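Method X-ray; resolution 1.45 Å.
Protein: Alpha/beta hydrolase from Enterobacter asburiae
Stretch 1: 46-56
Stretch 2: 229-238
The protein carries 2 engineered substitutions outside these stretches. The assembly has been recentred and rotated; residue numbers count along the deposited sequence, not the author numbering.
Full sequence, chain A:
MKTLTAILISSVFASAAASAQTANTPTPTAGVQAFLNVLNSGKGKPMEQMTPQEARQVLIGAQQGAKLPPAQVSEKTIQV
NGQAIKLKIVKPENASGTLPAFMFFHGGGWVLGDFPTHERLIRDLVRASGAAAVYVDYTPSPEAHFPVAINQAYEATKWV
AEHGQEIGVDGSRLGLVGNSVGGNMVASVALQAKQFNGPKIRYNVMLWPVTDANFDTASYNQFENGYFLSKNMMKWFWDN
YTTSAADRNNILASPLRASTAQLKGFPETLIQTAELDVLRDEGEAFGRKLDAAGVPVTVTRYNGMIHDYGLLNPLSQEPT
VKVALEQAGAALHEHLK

Stretch 1 46-56: PMEQMTPQEAR
Stretch 2 (229-238) LSKNMMKWFW

Packing of residues 46-56 against residues 229-238 of the same chain, an association far apart in sequence that buries 408 Å² in total and has no direct hydrogen bond between the stretches. Backbone: P46 (phi/psi -61/145) leads into a 3-10 turn, M47 to Q49, with M47 at -57/-38, E48 at -66/-9 and Q49 at -96/1; it is closed by Q49 N to P46 O and M50 N to M47 O, both 2.9 Å. M50 (-92/162) and T51 (-72/160) are extended, and a helix starts at P52 and continues beyond R56. In the second stretch L229 (-67/121) and S230 (-106/164) precede a regular helix that runs from K231 through W238 and beyond. The register is set by E48 and M233, whose CA atoms lie 5.6 Å apart.

Helix starts: T51 (chi1 p) caps the first helix, its OG1 accepting from E54 N at 3.0 Å, while E54 OE1 accepts from T51 N at 2.9 Å, so the two residues close a reciprocal pair. S230 (chi1 p) caps the second, OG accepting from M233 N at 2.9 Å; a weak bond runs from S230 N to M233 SD at 3.6 Å. Short hydroxyl side chains suit both sites because they reach forward to an amide left free in the first helical turn.

Aromatic packing: W236 (chi1 t, chi2 65°) points its CA-to-CB bond toward stretch 1 and has the largest area covered, 114 Å². E48 CA sits 3.9 Å from the centroid of the W236 five-membered ring and 14° off its normal, a CH-pi contact over the face. E48 O lies over a face too, 3.6 Å from W236 NE1, but this is not a hydrogen bond. The far end of the indole reaches the loop before the first helix and the helix's first turn: M50 O is 3.5 Å from W236 CZ2, A55 CB is 3.8 Å from W236 CH2, and P52 CA approaches the ring edge at 4.5 Å from W236 CH2. The small methyl of A55 meets the broad indole in an apolar contact.

Methionine packing: buried M47 (t, t, m) directs its CA-to-CB bond toward stretch 2. Its flexible thioether joins three partners, with M47 CG 3.9 Å from W236 CZ3, M47 SD 4.0 Å from M233 CE (M233 m, t, p), and M47 SD 4.0 Å from F237 CZ. F237 (chi1 m, chi2 -35°) starts sideways but its ring end comes nearer; M47 SD is 5.1 Å from its centroid, obliquely placed.

Water bridges: the E48 side chain (p, m, chi3 5°) carries its carboxylate to the start of the second helix, where two waters donate to it. Water 1 lies 2.7 Å from E48 OE1 and 2.8 Å from S230 OG; water 2 lies 2.6 Å from E48 OE2 and accepts from N232 ND2 (N232 chi1 m, chi2 -15°) at 3.1 Å. E48 OE2 also packs 3.5 Å from N232 CB.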

# COMPACT_ATOMS: atom_id res chain seq x y z
N PRO A 46 -12.61 -16.03 -26.60
CA PRO A 46 -12.09 -14.79 -26.02
C PRO A 46 -13.18 -13.73 -25.95
O PRO A 46 -14.03 -13.62 -26.84
CB PRO A 46 -10.97 -14.39 -26.98
CG PRO A 46 -10.58 -15.66 -27.69
CD PRO A 46 -11.86 -16.43 -27.80
N MET A 47 -13.12 -12.91 -24.89
CA MET A 47 -14.16 -11.91 -24.67
C MET A 47 -14.31 -10.98 -25.87
O MET A 47 -15.42 -10.58 -26.20
CB MET A 47 -13.87 -11.10 -23.41
CG MET A 47 -14.93 -10.00 -23.16
SD MET A 47 -14.75 -9.07 -21.56
CE MET A 47 -15.40 -10.32 -20.46
N GLU A 48 -13.19 -10.60 -26.51
CA GLU A 48 -13.27 -9.66 -27.62
C GLU A 48 -14.01 -10.22 -28.83
O GLU A 48 -14.30 -9.46 -29.76
CB GLU A 48 -11.88 -9.15 -28.01
CG GLU A 48 -10.95 -10.17 -28.67
CD GLU A 48 -10.15 -11.05 -27.71
OE1 GLU A 48 -10.37 -10.98 -26.48
OE2 GLU A 48 -9.29 -11.81 -28.19
N GLN A 49 -14.34 -11.51 -28.83
CA GLN A 49 -15.16 -12.12 -29.88
C GLN A 49 -16.63 -12.21 -29.49
O GLN A 49 -17.44 -12.71 -30.28
CB GLN A 49 -14.62 -13.51 -30.23
CG GLN A 49 -13.25 -13.48 -30.86
CD GLN A 49 -12.69 -14.86 -31.12
OE1 GLN A 49 -13.43 -15.85 -31.18
NE2 GLN A 49 -11.38 -14.94 -31.23
N MET A 50 -16.99 -11.73 -28.30
CA MET A 50 -18.37 -11.79 -27.83
C MET A 50 -19.12 -10.52 -28.21
O MET A 50 -18.54 -9.47 -28.51
CB MET A 50 -18.38 -11.91 -26.30
CG MET A 50 -17.83 -13.21 -25.75
SD MET A 50 -17.84 -13.27 -23.90
CE MET A 50 -16.99 -14.82 -23.67
N THR A 51 -20.45 -10.61 -28.17
CA THR A 51 -21.24 -9.39 -28.24
C THR A 51 -21.10 -8.65 -26.91
O THR A 51 -20.73 -9.24 -25.90
CB THR A 51 -22.71 -9.71 -28.45
OG1 THR A 51 -23.21 -10.40 -27.31
CG2 THR A 51 -22.91 -10.59 -29.69
N PRO A 52 -21.38 -7.35 -26.90
CA PRO A 52 -21.39 -6.64 -25.60
C PRO A 52 -22.26 -7.32 -24.57
O PRO A 52 -21.86 -7.44 -23.41
CB PRO A 52 -21.90 -5.25 -25.98
CG PRO A 52 -21.37 -5.06 -27.36
CD PRO A 52 -21.47 -6.41 -28.03
N GLN A 53 -23.43 -7.82 -24.98
CA GLN A 53 -24.32 -8.47 -24.03
C GLN A 53 -23.70 -9.74 -23.45
O GLN A 53 -23.71 -9.96 -22.23
CB GLN A 53 -25.65 -8.78 -24.73
CG GLN A 53 -26.43 -7.53 -25.19
CD GLN A 53 -25.89 -6.84 -26.46
OE1 GLN A 53 -25.10 -7.39 -27.23
NE2 GLN A 53 -26.35 -5.60 -26.67
N GLU A 54 -23.11 -10.58 -24.31
CA GLU A 54 -22.45 -11.79 -23.83
C GLU A 54 -21.32 -11.45 -22.87
O GLU A 54 -21.17 -12.09 -21.82
CB GLU A 54 -21.90 -12.59 -25.02
CG GLU A 54 -22.96 -13.26 -25.86
CD GLU A 54 -22.42 -13.81 -27.17
OE1 GLU A 54 -21.36 -13.35 -27.63
OE2 GLU A 54 -23.08 -14.71 -27.74
N ALA A 55 -20.50 -10.45 -23.22
CA ALA A 55 -19.37 -10.08 -22.38
C ALA A 55 -19.86 -9.54 -21.04
O ALA A 55 -19.28 -9.86 -19.99
CB ALA A 55 -18.53 -9.02 -23.09
N ARG A 56 -20.91 -8.74 -21.05
CA ARG A 56 -21.45 -8.22 -19.80
C ARG A 56 -21.87 -9.35 -18.87
O ARG A 56 -21.64 -9.27 -17.65
CB ARG A 56 -22.63 -7.30 -20.08
CG ARG A 56 -22.22 -5.97 -20.68
CD ARG A 56 -23.36 -5.21 -21.34
NE ARG A 56 -22.80 -4.04 -22.00
CZ ARG A 56 -23.37 -3.33 -22.96
NH1 ARG A 56 -24.58 -3.62 -23.41
NH2 ARG A 56 -22.71 -2.29 -23.46
N LEU A 229 -7.33 -9.98 -17.47
CA LEU A 229 -7.40 -8.87 -18.41
C LEU A 229 -6.29 -9.06 -19.44
O LEU A 229 -5.11 -9.09 -19.09
CB LEU A 229 -7.23 -7.53 -17.71
CG LEU A 229 -7.16 -6.32 -18.66
CD1 LEU A 229 -8.48 -6.17 -19.38
CD2 LEU A 229 -6.81 -5.06 -17.90
N SER A 230 -6.66 -9.16 -20.71
CA SER A 230 -5.68 -9.36 -21.77
C SER A 230 -5.46 -8.09 -22.59
O SER A 230 -6.26 -7.15 -22.56
CB SER A 230 -6.15 -10.46 -22.72
OG SER A 230 -7.26 -9.97 -23.45
N LYS A 231 -4.36 -8.07 -23.34
CA LYS A 231 -4.11 -6.98 -24.28
C LYS A 231 -5.25 -6.86 -25.29
O LYS A 231 -5.72 -5.76 -25.57
CB LYS A 231 -2.77 -7.19 -24.99
CG LYS A 231 -2.43 -6.08 -25.98
CD LYS A 231 -1.09 -6.34 -26.68
CE LYS A 231 0.07 -6.12 -25.74
NZ LYS A 231 1.37 -6.23 -26.49
N ASN A 232 -5.72 -7.99 -25.83
CA ASN A 232 -6.79 -7.92 -26.82
C ASN A 232 -8.09 -7.40 -26.20
O ASN A 232 -8.85 -6.71 -26.88
CB ASN A 232 -7.01 -9.28 -27.47
CG ASN A 232 -5.98 -9.58 -28.52
OD1 ASN A 232 -5.26 -8.71 -28.97
ND2 ASN A 232 -5.90 -10.84 -28.92
N MET A 233 -8.36 -7.73 -24.94
CA MET A 233 -9.52 -7.16 -24.27
C MET A 233 -9.39 -5.64 -24.19
O MET A 233 -10.34 -4.90 -24.46
CB MET A 233 -9.69 -7.76 -22.88
CG MET A 233 -10.30 -9.17 -22.87
SD MET A 233 -10.04 -10.14 -21.29
CE MET A 233 -11.04 -9.19 -20.15
N MET A 234 -8.21 -5.15 -23.79
CA MET A 234 -8.01 -3.71 -23.67
C MET A 234 -8.20 -3.01 -25.02
O MET A 234 -8.80 -1.93 -25.08
CB MET A 234 -6.64 -3.40 -23.09
CG MET A 234 -6.56 -3.50 -21.56
SD MET A 234 -7.83 -2.53 -20.57
CE MET A 234 -7.73 -0.91 -21.46
N LYS A 235 -7.70 -3.61 -26.10
CA LYS A 235 -7.89 -3.01 -27.42
C LYS A 235 -9.36 -2.96 -27.79
O LYS A 235 -9.84 -1.96 -28.35
CB LYS A 235 -7.09 -3.78 -28.47
CG LYS A 235 -5.59 -3.58 -28.37
CD LYS A 235 -4.85 -4.43 -29.41
CE LYS A 235 -3.37 -4.16 -29.35
NZ LYS A 235 -2.61 -4.99 -30.36
N TRP A 236 -10.10 -4.02 -27.46
CA TRP A 236 -11.54 -4.09 -27.74
C TRP A 236 -12.29 -3.04 -26.92
O TRP A 236 -13.21 -2.38 -27.43
CB TRP A 236 -12.04 -5.50 -27.43
CG TRP A 236 -13.46 -5.78 -27.79
CD1 TRP A 236 -14.00 -5.80 -29.05
CD2 TRP A 236 -14.51 -6.13 -26.90
NE1 TRP A 236 -15.32 -6.12 -28.98
CE2 TRP A 236 -15.67 -6.34 -27.67
CE3 TRP A 236 -14.60 -6.29 -25.51
CZ2 TRP A 236 -16.88 -6.70 -27.12
CZ3 TRP A 236 -15.82 -6.64 -24.97
CH2 TRP A 236 -16.93 -6.84 -25.77
N PHE A 237 -11.96 -2.92 -25.65
CA PHE A 237 -12.61 -1.91 -24.81
C PHE A 237 -12.39 -0.52 -25.38
O PHE A 237 -13.35 0.25 -25.57
CB PHE A 237 -12.06 -2.00 -23.39
CG PHE A 237 -12.43 -3.26 -22.62
CD1 PHE A 237 -13.65 -3.90 -22.77
CD2 PHE A 237 -11.54 -3.77 -21.68
CE1 PHE A 237 -13.97 -5.03 -22.04
CE2 PHE A 237 -11.85 -4.89 -20.93
CZ PHE A 237 -13.06 -5.52 -21.11
N TRP A 238 -11.14 -0.17 -25.68
CA TRP A 238 -10.85 1.12 -26.28
C TRP A 238 -11.59 1.31 -27.60
O TRP A 238 -12.09 2.40 -27.88
CB TRP A 238 -9.34 1.28 -26.46
CG TRP A 238 -8.64 1.87 -25.29
CD1 TRP A 238 -7.82 1.23 -24.41
CD2 TRP A 238 -8.69 3.24 -24.87
NE1 TRP A 238 -7.36 2.12 -23.45
CE2 TRP A 238 -7.87 3.36 -23.73
CE3 TRP A 238 -9.35 4.37 -25.35
CZ2 TRP A 238 -7.69 4.57 -23.06
CZ3 TRP A 238 -9.17 5.58 -24.69
CH2 TRP A 238 -8.35 5.67 -23.55
O HOH W 1 -8.73 -11.97 -24.64
O HOH W 2 -7.23 -13.36 -27.66